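Local coordinates for protein lactose Operon Repressor (Escherichia coli, PDB 1JYE) that represses transcription of the lactose operon by binding operator DNA, as a sugar-responsive regulator of the LacI family, at residues A[156-162]-A[314-320]; A[120-124]-A[300-304]; A[74-79]-A[293-297]; A[164-168]-A[200-204]; A[220-226]-A[249-255]. The protein carries 1 engineered substitution. All coordinates share one frame; numbering follows the deposited sequence.

In the fold
Contacts 2 and 3 belong to the first subdomain of the core, contact 1 to the crossover strands beside it, and contacts 4 and 5 to the second subdomain. The first three have centres 13 to 15 Å apart and share helix 293-308: it supplies 293-297 to contact 3 and 300-304 to contact 2, packs on contact 1, and leads into strand 316-324. First segments come in the order 74-79, 120-124, 156-162, and their mates return late in reversed roles of the same helix and strand. Between them the chain builds contact 4, then contact 5, whose centre is about 29 Å from that of contact 1. Contact 1 probably forms part of the hinge between the subdomains.

Contact 1: residues A[156-162]-A[314-320]; sequences INSIIFS and KGNQLLP
I159 and L319 lean together on one face of a parallel strand pair, crossing at a slant with I159 CG2 3.7 Å from L319 CG. With CG2 opposite the backbone N and CG1 opposite the carbonyl carbon (chi1 -55°), the two branches of I159 divide the work: CG2 goes to L319, while CG1 and CD1 run beside Q317, whose OE1 is hydrogen-bonded to R303 NH1. F161 follows on the same face. Its CD1 lies 3.7 Å from L319 CB, the ring set obliquely to that methylene, and P320 O comes near the ring edge. L296 of helix 293-308 packs on I159, F161 and L319, a place that suits large apolar residues.

The strands are 158-161 and 316-319, in register from S158 beside N316 to F161 beside L319. They belong to the crossovers that link the two subdomains of the LacI core, a fold shared with periplasmic sugar-binding proteins. Main-chain bonds alternate, I160 O accepting from L319 N at 2.8 Å and I160 N donating to Q317 O at 3.1 Å.

The reverse face begins polar. N316 ND2 donates to S158 OG over 2.8 Å, nearly straight at 164°, with the hydroxyl oxygen in the amide plane. S158 holds OG between its backbone N and carbonyl carbon (chi1 63°), before that amide. Further along, I160 and L318 lie side by side, CG1 of I160 being 3.7 Å from CD2 of L318. Where the pair ends, S162 N donates to L319 O at 2.9 Å, while S162 OG, at the N-cap position, accepts from D165 N.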
# COMPACT_ATOMS: atom_id res chain seq x y z
N ILE A 156 18.57 5.46 21.71
CA ILE A 156 18.61 6.43 20.62
C ILE A 156 17.26 7.14 20.62
O ILE A 156 16.38 6.80 21.40
CB ILE A 156 18.84 5.73 19.25
CG1 ILE A 156 17.90 4.52 19.08
CG2 ILE A 156 20.28 5.25 19.15
CD1 ILE A 156 16.45 4.87 18.89
N ASN A 157 17.10 8.15 19.76
CA ASN A 157 15.83 8.87 19.69
C ASN A 157 14.90 8.02 18.84
O ASN A 157 15.25 7.63 17.73
CB ASN A 157 16.02 10.24 19.04
CG ASN A 157 16.90 11.15 19.87
OD1 ASN A 157 16.76 11.22 21.09
ND2 ASN A 157 17.81 11.86 19.21
N SER A 158 13.70 7.75 19.35
CA SER A 158 12.77 6.91 18.60
C SER A 158 11.32 7.10 18.99
O SER A 158 10.99 7.67 20.02
CB SER A 158 13.13 5.44 18.81
OG SER A 158 13.00 5.08 20.18
N ILE A 159 10.45 6.62 18.11
CA ILE A 159 9.01 6.63 18.34
C ILE A 159 8.53 5.31 17.76
O ILE A 159 8.71 5.06 16.56
CB ILE A 159 8.28 7.76 17.58
CG1 ILE A 159 8.89 9.11 17.91
CG2 ILE A 159 6.79 7.73 17.97
CD1 ILE A 159 8.30 10.27 17.11
N ILE A 160 7.96 4.46 18.59
CA ILE A 160 7.44 3.19 18.09
C ILE A 160 6.12 2.90 18.77
O ILE A 160 5.76 3.53 19.77
CB ILE A 160 8.41 2.00 18.35
CG1 ILE A 160 8.48 1.69 19.85
CG2 ILE A 160 9.79 2.32 17.79
CD1 ILE A 160 9.23 0.41 20.15
N PHE A 161 5.38 1.95 18.21
CA PHE A 161 4.10 1.55 18.77
C PHE A 161 4.35 0.57 19.91
O PHE A 161 5.36 -0.13 19.92
CB PHE A 161 3.23 0.90 17.70
CG PHE A 161 2.72 1.86 16.68
CD1 PHE A 161 1.77 2.81 17.02
CD2 PHE A 161 3.20 1.82 15.37
CE1 PHE A 161 1.29 3.73 16.08
CE2 PHE A 161 2.73 2.73 14.42
CZ PHE A 161 1.78 3.69 14.78
N SER A 162 3.44 0.54 20.87
CA SER A 162 3.58 -0.37 22.00
C SER A 162 3.32 -1.83 21.61
O SER A 162 2.17 -2.25 21.47
CB SER A 162 2.63 0.02 23.13
OG SER A 162 2.73 -0.89 24.21
N LYS A 314 15.36 13.44 24.15
CA LYS A 314 16.46 12.55 23.81
C LYS A 314 16.11 11.18 24.36
O LYS A 314 16.55 10.81 25.45
CB LYS A 314 17.76 13.06 24.43
CG LYS A 314 18.97 12.84 23.55
CD LYS A 314 18.83 13.61 22.24
CE LYS A 314 20.01 13.36 21.32
NZ LYS A 314 19.86 14.12 20.05
N GLY A 315 15.30 10.44 23.61
CA GLY A 315 14.91 9.11 24.05
C GLY A 315 13.77 8.54 23.23
O GLY A 315 13.51 8.98 22.11
N ASN A 316 13.09 7.55 23.80
CA ASN A 316 11.99 6.89 23.11
C ASN A 316 10.60 7.30 23.58
O ASN A 316 10.38 7.60 24.75
CB ASN A 316 12.12 5.38 23.26
CG ASN A 316 10.84 4.64 22.88
OD1 ASN A 316 9.95 4.43 23.71
ND2 ASN A 316 10.73 4.27 21.61
N GLN A 317 9.67 7.32 22.63
CA GLN A 317 8.27 7.60 22.90
C GLN A 317 7.53 6.37 22.41
O GLN A 317 7.85 5.84 21.35
CB GLN A 317 7.75 8.83 22.13
CG GLN A 317 6.21 8.87 22.11
CD GLN A 317 5.62 10.11 21.46
OE1 GLN A 317 6.22 10.70 20.56
NE2 GLN A 317 4.43 10.49 21.90
N LEU A 318 6.57 5.91 23.21
CA LEU A 318 5.76 4.76 22.84
C LEU A 318 4.37 5.27 22.48
O LEU A 318 3.76 6.02 23.25
CB LEU A 318 5.63 3.80 24.02
CG LEU A 318 6.84 2.92 24.35
CD1 LEU A 318 6.59 2.20 25.67
CD2 LEU A 318 7.04 1.92 23.23
N LEU A 319 3.88 4.89 21.31
CA LEU A 319 2.55 5.30 20.87
C LEU A 319 1.58 4.17 21.19
O LEU A 319 1.92 3.00 21.06
CB LEU A 319 2.53 5.57 19.37
CG LEU A 319 3.34 6.77 18.87
CD1 LEU A 319 3.20 6.87 17.35
CD2 LEU A 319 2.84 8.04 19.53
N PRO A 320 0.37 4.52 21.62
CA PRO A 320 -0.62 3.50 21.95
C PRO A 320 -1.21 2.78 20.74
O PRO A 320 -1.12 3.27 19.60
CB PRO A 320 -1.69 4.29 22.71
CG PRO A 320 -1.66 5.62 22.01
CD PRO A 320 -0.16 5.87 21.87

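Contact 2: residues A[120-124]-A[300-304]; sequences SGLII and SVDRL
L304 comes down from its helix onto G121, L122 and I123, and its side chain carries much of the contact. The bond from CA to CB already points at the strand. L304 CG is carried onward by chi1 of -179°, opposite the backbone N, and arrives 4.2 Å from G121 CA. There the side chain forks. L304 CD1 settles against the main chain of the next residue, 3.6 Å from L122 O, whereas L304 CD2 rests 3.7 Å from G121 C and touches I123, whose CG1 is also 3.7 Å from it. Glycine fits at 121 because a beta carbon there would collide with that CD2 methyl.

I123 returns the contact from the strand. Beyond CG1 its CD1 extends to S300, 3.6 Å from OG, and more loosely to V301, with I83 of helix 74-89 packed alongside. S300 OG bonds to G297 O one turn earlier, so the hydroxyl has a polar mate although it faces a methyl group.

Strand 122-124 and helix 300-304 run 9.3 Å apart at 137°, the packing of a helix on a parallel sheet in a Rossmann-like alpha/beta layer. L122 faces helix 104-115 across that sheet. No hydrogen bond joins the two segments: they are held by buried aliphatic side chains resting on one another and on main-chain atoms, with little directional constraint.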
# COMPACT_ATOMS: atom_id res chain seq x y z
N SER A 120 19.34 18.21 7.15
CA SER A 120 19.61 18.68 8.51
C SER A 120 18.93 17.83 9.57
O SER A 120 18.96 18.15 10.76
CB SER A 120 19.17 20.14 8.66
OG SER A 120 17.77 20.29 8.46
N GLY A 121 18.32 16.73 9.13
CA GLY A 121 17.64 15.84 10.04
C GLY A 121 17.35 14.53 9.33
O GLY A 121 17.10 14.53 8.13
N LEU A 122 17.39 13.43 10.07
CA LEU A 122 17.14 12.12 9.49
C LEU A 122 16.08 11.30 10.21
O LEU A 122 16.07 11.23 11.44
CB LEU A 122 18.44 11.31 9.47
CG LEU A 122 19.59 11.82 8.61
CD1 LEU A 122 20.89 11.14 9.03
CD2 LEU A 122 19.29 11.56 7.15
N ILE A 123 15.19 10.69 9.44
CA ILE A 123 14.18 9.81 10.02
C ILE A 123 14.53 8.42 9.47
O ILE A 123 14.58 8.22 8.25
CB ILE A 123 12.75 10.20 9.59
CG1 ILE A 123 12.40 11.58 10.16
CG2 ILE A 123 11.76 9.16 10.10
CD1 ILE A 123 11.02 12.09 9.78
N ILE A 124 14.82 7.49 10.37
CA ILE A 124 15.19 6.13 9.98
C ILE A 124 13.99 5.21 10.14
O ILE A 124 13.67 4.75 11.25
CB ILE A 124 16.36 5.61 10.84
CG1 ILE A 124 17.50 6.64 10.88
CG2 ILE A 124 16.88 4.29 10.28
CD1 ILE A 124 18.12 6.95 9.53
N SER A 300 6.66 12.03 13.84
CA SER A 300 8.10 11.94 13.59
C SER A 300 8.67 13.23 13.01
O SER A 300 9.80 13.60 13.32
CB SER A 300 8.42 10.76 12.66
OG SER A 300 7.99 11.00 11.32
N VAL A 301 7.89 13.91 12.18
CA VAL A 301 8.37 15.15 11.59
C VAL A 301 8.43 16.24 12.65
O VAL A 301 9.44 16.94 12.77
CB VAL A 301 7.45 15.61 10.43
CG1 VAL A 301 7.91 16.97 9.90
CG2 VAL A 301 7.48 14.58 9.31
N ASP A 302 7.37 16.37 13.44
CA ASP A 302 7.35 17.37 14.50
C ASP A 302 8.52 17.13 15.45
O ASP A 302 9.22 18.07 15.84
CB ASP A 302 6.04 17.30 15.30
CG ASP A 302 4.81 17.49 14.44
OD1 ASP A 302 4.88 18.26 13.46
OD2 ASP A 302 3.76 16.89 14.75
N ARG A 303 8.73 15.87 15.81
CA ARG A 303 9.80 15.49 16.72
C ARG A 303 11.19 15.80 16.16
O ARG A 303 12.05 16.34 16.86
CB ARG A 303 9.70 14.00 17.06
CG ARG A 303 10.65 13.51 18.16
CD ARG A 303 10.34 14.19 19.50
NE ARG A 303 8.90 14.25 19.75
CZ ARG A 303 8.14 13.20 20.03
NH1 ARG A 303 6.84 13.37 20.22
NH2 ARG A 303 8.67 11.98 20.14
N LEU A 304 11.41 15.44 14.90
CA LEU A 304 12.71 15.68 14.27
C LEU A 304 13.05 17.16 14.24
O LEU A 304 14.18 17.55 14.54
CB LEU A 304 12.72 15.14 12.83
CG LEU A 304 14.06 15.32 12.10
CD1 LEU A 304 15.11 14.43 12.75
CD2 LEU A 304 13.90 14.97 10.63

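Contact 3: residues A[74-79]-A[293-297]; sequences HAPSQI and FRLLG
F293 is a knob that drops into a hollow formed by H74, A75, Q78 and I79 of the neighbouring helix. The floor is small: A75 CA stands over one face of the ring, 4.2 Å from its centroid in a CH-pi contact, and A75 CB is 3.7 Å from F293 CZ. On the flanks, Q78 CB touches F293 CB at 3.6 Å and I79 CG1 lies 3.7 Å from F293 CD1, while the H74 ring edge comes loosely to F293 CE2. Cutting F293 back to an alanine is likely to open a gap among these four and to deprive A75 of its CH-pi partner.

I79 is in turn a bump for the other helix. Chi1 of -63° directs its CG1 branch toward L296, and I79 CD1 reaches L296 CD2 at 3.6 Å. G297 lets the backbones close in, its CA 3.7 Å from I79 O, where any beta carbon would clash.

Q78 NE2 bonds to A72 O of the second subunit. A glycerol, probably from the crystallisation liquor, lies near A75, consistent with this helix pair bordering the sugar-effector cleft, as in LacI-family relatives. With no hydrogen bond between the segments, their fit rests on shape and apolar contact.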
# COMPACT_ATOMS: atom_id res chain seq x y z
N HIS A 74 2.99 -2.06 2.80
CA HIS A 74 1.93 -1.18 3.28
C HIS A 74 2.30 -0.26 4.44
O HIS A 74 2.15 0.95 4.34
CB HIS A 74 0.70 -2.01 3.66
CG HIS A 74 -0.42 -1.19 4.23
ND1 HIS A 74 -0.52 -0.89 5.57
CD2 HIS A 74 -1.48 -0.59 3.64
CE1 HIS A 74 -1.59 -0.15 5.78
NE2 HIS A 74 -2.19 0.05 4.62
N ALA A 75 2.79 -0.83 5.54
CA ALA A 75 3.15 -0.01 6.70
C ALA A 75 4.13 1.11 6.37
O ALA A 75 3.87 2.28 6.68
CB ALA A 75 3.71 -0.90 7.82
N PRO A 76 5.27 0.79 5.75
CA PRO A 76 6.24 1.84 5.42
C PRO A 76 5.64 2.95 4.56
O PRO A 76 5.88 4.13 4.80
CB PRO A 76 7.34 1.07 4.69
CG PRO A 76 7.29 -0.28 5.33
CD PRO A 76 5.81 -0.54 5.39
N SER A 77 4.84 2.58 3.56
CA SER A 77 4.23 3.59 2.69
C SER A 77 3.26 4.50 3.44
O SER A 77 3.17 5.69 3.16
CB SER A 77 3.53 2.92 1.50
OG SER A 77 2.52 2.03 1.93
N GLN A 78 2.54 3.96 4.42
CA GLN A 78 1.60 4.78 5.18
C GLN A 78 2.38 5.77 6.04
O GLN A 78 2.01 6.94 6.16
CB GLN A 78 0.71 3.90 6.06
CG GLN A 78 -0.12 2.88 5.28
CD GLN A 78 -1.03 3.53 4.25
OE1 GLN A 78 -1.86 4.37 4.58
NE2 GLN A 78 -0.88 3.13 2.99
N ILE A 79 3.46 5.30 6.65
CA ILE A 79 4.28 6.16 7.49
C ILE A 79 4.93 7.28 6.68
O ILE A 79 4.85 8.45 7.05
CB ILE A 79 5.37 5.34 8.20
CG1 ILE A 79 4.71 4.31 9.12
CG2 ILE A 79 6.32 6.27 8.96
CD1 ILE A 79 5.68 3.34 9.79
N PHE A 293 -0.43 4.64 11.71
CA PHE A 293 0.75 5.04 10.95
C PHE A 293 0.77 6.51 10.60
O PHE A 293 1.84 7.13 10.53
CB PHE A 293 0.86 4.20 9.66
CG PHE A 293 0.98 2.73 9.91
CD1 PHE A 293 2.04 2.22 10.65
CD2 PHE A 293 0.03 1.85 9.40
CE1 PHE A 293 2.15 0.85 10.89
CE2 PHE A 293 0.14 0.47 9.63
CZ PHE A 293 1.20 -0.02 10.38
N ARG A 294 -0.40 7.09 10.36
CA ARG A 294 -0.48 8.51 10.03
C ARG A 294 0.04 9.32 11.21
O ARG A 294 0.81 10.26 11.05
CB ARG A 294 -1.92 8.91 9.72
CG ARG A 294 -2.05 10.32 9.17
CD ARG A 294 -3.43 10.89 9.44
NE ARG A 294 -3.45 11.77 10.60
CZ ARG A 294 -3.16 11.40 11.85
NH1 ARG A 294 -2.83 10.14 12.11
NH2 ARG A 294 -3.20 12.29 12.83
N LEU A 295 -0.40 8.95 12.41
CA LEU A 295 0.03 9.64 13.62
C LEU A 295 1.54 9.50 13.79
O LEU A 295 2.22 10.47 14.13
CB LEU A 295 -0.69 9.08 14.84
CG LEU A 295 -0.30 9.70 16.19
CD1 LEU A 295 -0.63 11.18 16.19
CD2 LEU A 295 -1.03 8.99 17.31
N LEU A 296 2.06 8.30 13.56
CA LEU A 296 3.49 8.07 13.70
C LEU A 296 4.30 8.94 12.74
O LEU A 296 5.26 9.61 13.15
CB LEU A 296 3.82 6.60 13.44
CG LEU A 296 5.31 6.23 13.45
CD1 LEU A 296 5.90 6.52 14.83
CD2 LEU A 296 5.47 4.76 13.10
N GLY A 297 3.92 8.94 11.47
CA GLY A 297 4.63 9.74 10.48
C GLY A 297 4.56 11.22 10.80
O GLY A 297 5.56 11.92 10.76

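Contact 4: residues A[164-168]-A[200-204]; sequences EDGTR and GWHKY
E164 and Y204 make the shortest link here, the phenol OH donating to E164 OE2 over 2.7 Å. The hydroxyl reaches that oxygen on its anti side, and carboxylate and ring stand almost perpendicular, at 81°. K203 adds a salt bridge, its extended chain bringing NZ to 3.1 Å from the same E164 OE2, from above the carboxylate plane. Bending the glutamate at chi2 (-76°) brings its acid group over to both donors.

Contacts with the aromatic face come from R168. Its CB sits 3.5 Å from the centroid of the Y204 ring, almost straight above it, in a CH-pi contact. The guanidinium does not stack, being turned 88° from the ring; it is drawn to D165 and E172.

Close packing belongs to T167. Its CB meets W201 CD1 at 3.7 Å, while OG1, bonded to H163 O, lies at the edge of the Y204 ring and near G200 CA. Any beta carbon on G200 would strike that hydroxyl, so glycine suits the crossing of helices 164-168 and 200-204, which pack beside the sheet of the second subdomain.

Two waters fill in the polar edges. One gives its protons to D165 OD2 and Y204 OH and accepts from R168 NE; the other accepts from W201 NE1 at 2.9 Å and donates to G166 O.

A phenylalanine in place of Y204 would keep the ring beneath R168 but is likely to leave E164 OE2 without its phenolic donor and the first water without one mate. With Y204 OH and the positive K203 NZ both on OE2, E164 is probably stabilised as the carboxylate.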
# COMPACT_ATOMS: atom_id res chain seq x y z
N GLU A 164 4.04 -4.36 23.48
CA GLU A 164 3.54 -5.05 24.67
C GLU A 164 2.01 -5.00 24.69
O GLU A 164 1.35 -6.00 24.96
CB GLU A 164 4.08 -4.39 25.94
CG GLU A 164 5.58 -4.49 26.12
CD GLU A 164 6.02 -5.87 26.59
OE1 GLU A 164 7.25 -6.11 26.65
OE2 GLU A 164 5.15 -6.70 26.92
N ASP A 165 1.46 -3.83 24.39
CA ASP A 165 0.02 -3.66 24.39
C ASP A 165 -0.65 -4.37 23.22
O ASP A 165 -1.69 -5.00 23.39
CB ASP A 165 -0.34 -2.17 24.38
CG ASP A 165 -0.02 -1.49 25.70
OD1 ASP A 165 0.17 -0.26 25.72
OD2 ASP A 165 0.01 -2.19 26.74
N GLY A 166 -0.05 -4.28 22.03
CA GLY A 166 -0.63 -4.92 20.87
C GLY A 166 -0.71 -6.43 20.98
O GLY A 166 -1.71 -7.03 20.59
N THR A 167 0.34 -7.05 21.50
CA THR A 167 0.35 -8.50 21.64
C THR A 167 -0.55 -8.94 22.80
O THR A 167 -1.23 -9.95 22.69
CB THR A 167 1.80 -9.02 21.84
OG1 THR A 167 2.40 -8.38 22.97
CG2 THR A 167 2.63 -8.74 20.60
N ARG A 168 -0.56 -8.18 23.88
CA ARG A 168 -1.40 -8.52 25.02
C ARG A 168 -2.87 -8.45 24.60
O ARG A 168 -3.66 -9.33 24.92
CB ARG A 168 -1.16 -7.56 26.18
CG ARG A 168 -2.11 -7.76 27.36
CD ARG A 168 -1.88 -6.71 28.43
NE ARG A 168 -2.03 -5.37 27.89
CZ ARG A 168 -3.20 -4.81 27.57
NH1 ARG A 168 -4.33 -5.48 27.74
NH2 ARG A 168 -3.23 -3.60 27.05
N GLY A 200 6.23 -11.01 22.23
CA GLY A 200 5.09 -10.55 23.01
C GLY A 200 3.98 -11.58 23.06
O GLY A 200 3.43 -11.83 24.14
N TRP A 201 3.64 -12.18 21.92
CA TRP A 201 2.60 -13.19 21.92
C TRP A 201 2.96 -14.31 22.88
O TRP A 201 2.13 -14.75 23.67
CB TRP A 201 2.40 -13.81 20.53
CG TRP A 201 1.71 -12.91 19.57
CD1 TRP A 201 0.80 -11.94 19.86
CD2 TRP A 201 1.83 -12.95 18.15
NE1 TRP A 201 0.33 -11.37 18.70
CE2 TRP A 201 0.95 -11.97 17.64
CE3 TRP A 201 2.59 -13.71 17.26
CZ2 TRP A 201 0.80 -11.74 16.26
CZ3 TRP A 201 2.45 -13.48 15.89
CH2 TRP A 201 1.56 -12.50 15.41
N HIS A 202 4.21 -14.77 22.82
CA HIS A 202 4.65 -15.84 23.70
C HIS A 202 4.57 -15.43 25.16
O HIS A 202 4.18 -16.23 26.01
CB HIS A 202 6.07 -16.28 23.34
CG HIS A 202 6.13 -17.20 22.16
ND1 HIS A 202 5.57 -18.46 22.18
CD2 HIS A 202 6.69 -17.05 20.94
CE1 HIS A 202 5.78 -19.04 21.01
NE2 HIS A 202 6.46 -18.21 20.24
N LYS A 203 4.96 -14.20 25.45
CA LYS A 203 4.92 -13.70 26.82
C LYS A 203 3.52 -13.76 27.41
O LYS A 203 3.30 -14.32 28.48
CB LYS A 203 5.44 -12.26 26.88
CG LYS A 203 5.29 -11.60 28.25
CD LYS A 203 5.79 -10.16 28.23
CE LYS A 203 5.48 -9.46 29.54
NZ LYS A 203 5.96 -8.05 29.55
N TYR A 204 2.55 -13.19 26.70
CA TYR A 204 1.19 -13.19 27.21
C TYR A 204 0.48 -14.53 27.15
O TYR A 204 -0.37 -14.82 28.00
CB TYR A 204 0.40 -12.07 26.52
CG TYR A 204 0.95 -10.72 26.92
CD1 TYR A 204 0.74 -10.22 28.21
CD2 TYR A 204 1.77 -9.99 26.06
CE1 TYR A 204 1.34 -9.04 28.64
CE2 TYR A 204 2.37 -8.80 26.48
CZ TYR A 204 2.16 -8.34 27.77
OH TYR A 204 2.78 -7.19 28.21
O HOH W 1 0.87 -4.71 27.98
O HOH W 2 -1.93 -9.50 18.76

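Contact 5: residues A[220-226]-A[249-255]; sequences WSAMSGF and MALGAMR
The axes of helices 222-226 and 249-255 approach to 6.2 Å at -39°, close enough for backbone to touch backbone at two glycines. G252 CA lies 3.2 Å from A222 O and G225 CA 3.4 Å from M249 O, both as CA-H...O contacts. A beta carbon on either glycine would clash, which accounts well for the residue type.

M249 fills one end. Its flexible chain brings SD to 3.4 Å from W220 N, a weak hydrogen bond, and bends at chi3 (-71°) to lay CE 3.8 Å from W220 CE3. S224 OG lies near the same sulfur but donates to S221 O, while S221 OG caps the helix by accepting from S224 N and is also hydrogen-bonded to D219 OD1.

At the other end R255 spreads its guanidinium flat over the ring of F226, centres 3.8 Å apart and planes 5° from parallel, a stacked cation-pi pair. The salt bridge of R255 NE with E259 should steady the arginine. A222, M223, L251 and R255 also pack on the second subunit.

Small residues, a right-handed crossing and CA-H...O contacts mark glycine-mediated close helix packing; here it joins helices preceding and following strand 241-244 in the second subdomain's alpha/beta fold.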
# COMPACT_ATOMS: atom_id res chain seq x y z
N TRP A 220 5.18 -10.95 5.59
CA TRP A 220 4.31 -9.77 5.56
C TRP A 220 3.29 -9.82 4.41
O TRP A 220 2.32 -9.06 4.41
CB TRP A 220 5.11 -8.46 5.42
CG TRP A 220 6.04 -8.09 6.56
CD1 TRP A 220 7.32 -7.62 6.45
CD2 TRP A 220 5.73 -8.06 7.97
NE1 TRP A 220 7.82 -7.30 7.68
CE2 TRP A 220 6.87 -7.55 8.63
CE3 TRP A 220 4.60 -8.40 8.73
CZ2 TRP A 220 6.92 -7.38 10.03
CZ3 TRP A 220 4.65 -8.23 10.12
CH2 TRP A 220 5.81 -7.72 10.75
N SER A 221 3.50 -10.71 3.45
CA SER A 221 2.58 -10.80 2.30
C SER A 221 1.40 -11.74 2.52
O SER A 221 1.47 -12.70 3.29
CB SER A 221 3.33 -11.25 1.04
OG SER A 221 3.67 -12.62 1.10
N ALA A 222 0.31 -11.46 1.81
CA ALA A 222 -0.88 -12.29 1.91
C ALA A 222 -0.56 -13.72 1.47
O ALA A 222 -1.02 -14.68 2.09
CB ALA A 222 -2.01 -11.72 1.04
N MET A 223 0.24 -13.86 0.42
CA MET A 223 0.57 -15.20 -0.06
C MET A 223 1.32 -16.01 0.99
O MET A 223 1.10 -17.22 1.10
CB MET A 223 1.38 -15.14 -1.35
CG MET A 223 1.55 -16.51 -2.02
SD MET A 223 -0.03 -17.35 -2.37
CE MET A 223 -0.59 -16.43 -3.80
N SER A 224 2.18 -15.37 1.77
CA SER A 224 2.91 -16.11 2.80
C SER A 224 1.93 -16.57 3.88
O SER A 224 2.09 -17.65 4.46
CB SER A 224 4.04 -15.27 3.40
OG SER A 224 3.56 -14.26 4.28
N GLY A 225 0.91 -15.76 4.14
CA GLY A 225 -0.08 -16.14 5.14
C GLY A 225 -0.87 -17.34 4.65
O GLY A 225 -1.21 -18.24 5.41
N PHE A 226 -1.17 -17.34 3.35
CA PHE A 226 -1.91 -18.43 2.74
C PHE A 226 -1.10 -19.72 2.77
O PHE A 226 -1.59 -20.78 3.16
CB PHE A 226 -2.25 -18.08 1.29
CG PHE A 226 -2.93 -19.20 0.54
CD1 PHE A 226 -4.27 -19.49 0.77
CD2 PHE A 226 -2.21 -19.98 -0.36
CE1 PHE A 226 -4.89 -20.54 0.10
CE2 PHE A 226 -2.83 -21.04 -1.03
CZ PHE A 226 -4.17 -21.31 -0.80
N MET A 249 -1.10 -10.79 5.90
CA MET A 249 -0.87 -12.21 6.11
C MET A 249 -2.16 -12.83 6.64
O MET A 249 -2.47 -13.99 6.36
CB MET A 249 0.28 -12.46 7.09
CG MET A 249 1.63 -12.09 6.53
SD MET A 249 2.99 -12.74 7.52
CE MET A 249 2.87 -11.73 8.93
N ALA A 250 -2.93 -12.05 7.40
CA ALA A 250 -4.19 -12.55 7.94
C ALA A 250 -5.16 -12.83 6.80
O ALA A 250 -5.92 -13.80 6.85
CB ALA A 250 -4.81 -11.54 8.92
N LEU A 251 -5.14 -11.98 5.77
CA LEU A 251 -6.00 -12.18 4.61
C LEU A 251 -5.67 -13.53 3.99
O LEU A 251 -6.57 -14.29 3.61
CB LEU A 251 -5.77 -11.06 3.59
CG LEU A 251 -6.51 -11.20 2.25
CD1 LEU A 251 -8.00 -10.96 2.46
CD2 LEU A 251 -5.95 -10.20 1.26
N GLY A 252 -4.38 -13.81 3.87
CA GLY A 252 -3.93 -15.06 3.30
C GLY A 252 -4.39 -16.24 4.15
O GLY A 252 -4.84 -17.25 3.62
N ALA A 253 -4.27 -16.10 5.46
CA ALA A 253 -4.69 -17.16 6.38
C ALA A 253 -6.18 -17.41 6.24
O ALA A 253 -6.63 -18.55 6.21
CB ALA A 253 -4.36 -16.76 7.82
N MET A 254 -6.95 -16.33 6.15
CA MET A 254 -8.39 -16.43 6.02
C MET A 254 -8.76 -17.18 4.74
O MET A 254 -9.69 -17.98 4.72
CB MET A 254 -9.01 -15.03 6.03
CG MET A 254 -8.97 -14.37 7.40
SD MET A 254 -9.38 -12.62 7.35
CE MET A 254 -11.04 -12.69 6.69
N ARG A 255 -8.02 -16.92 3.66
CA ARG A 255 -8.29 -17.61 2.41
C ARG A 255 -7.98 -19.10 2.57
O ARG A 255 -8.74 -19.95 2.11
CB ARG A 255 -7.45 -17.04 1.27
CG ARG A 255 -7.65 -17.82 -0.03
CD ARG A 255 -6.73 -17.38 -1.15
NE ARG A 255 -6.66 -18.44 -2.16
CZ ARG A 255 -5.60 -18.71 -2.91
NH1 ARG A 255 -4.49 -17.98 -2.79
NH2 ARG A 255 -5.62 -19.73 -3.76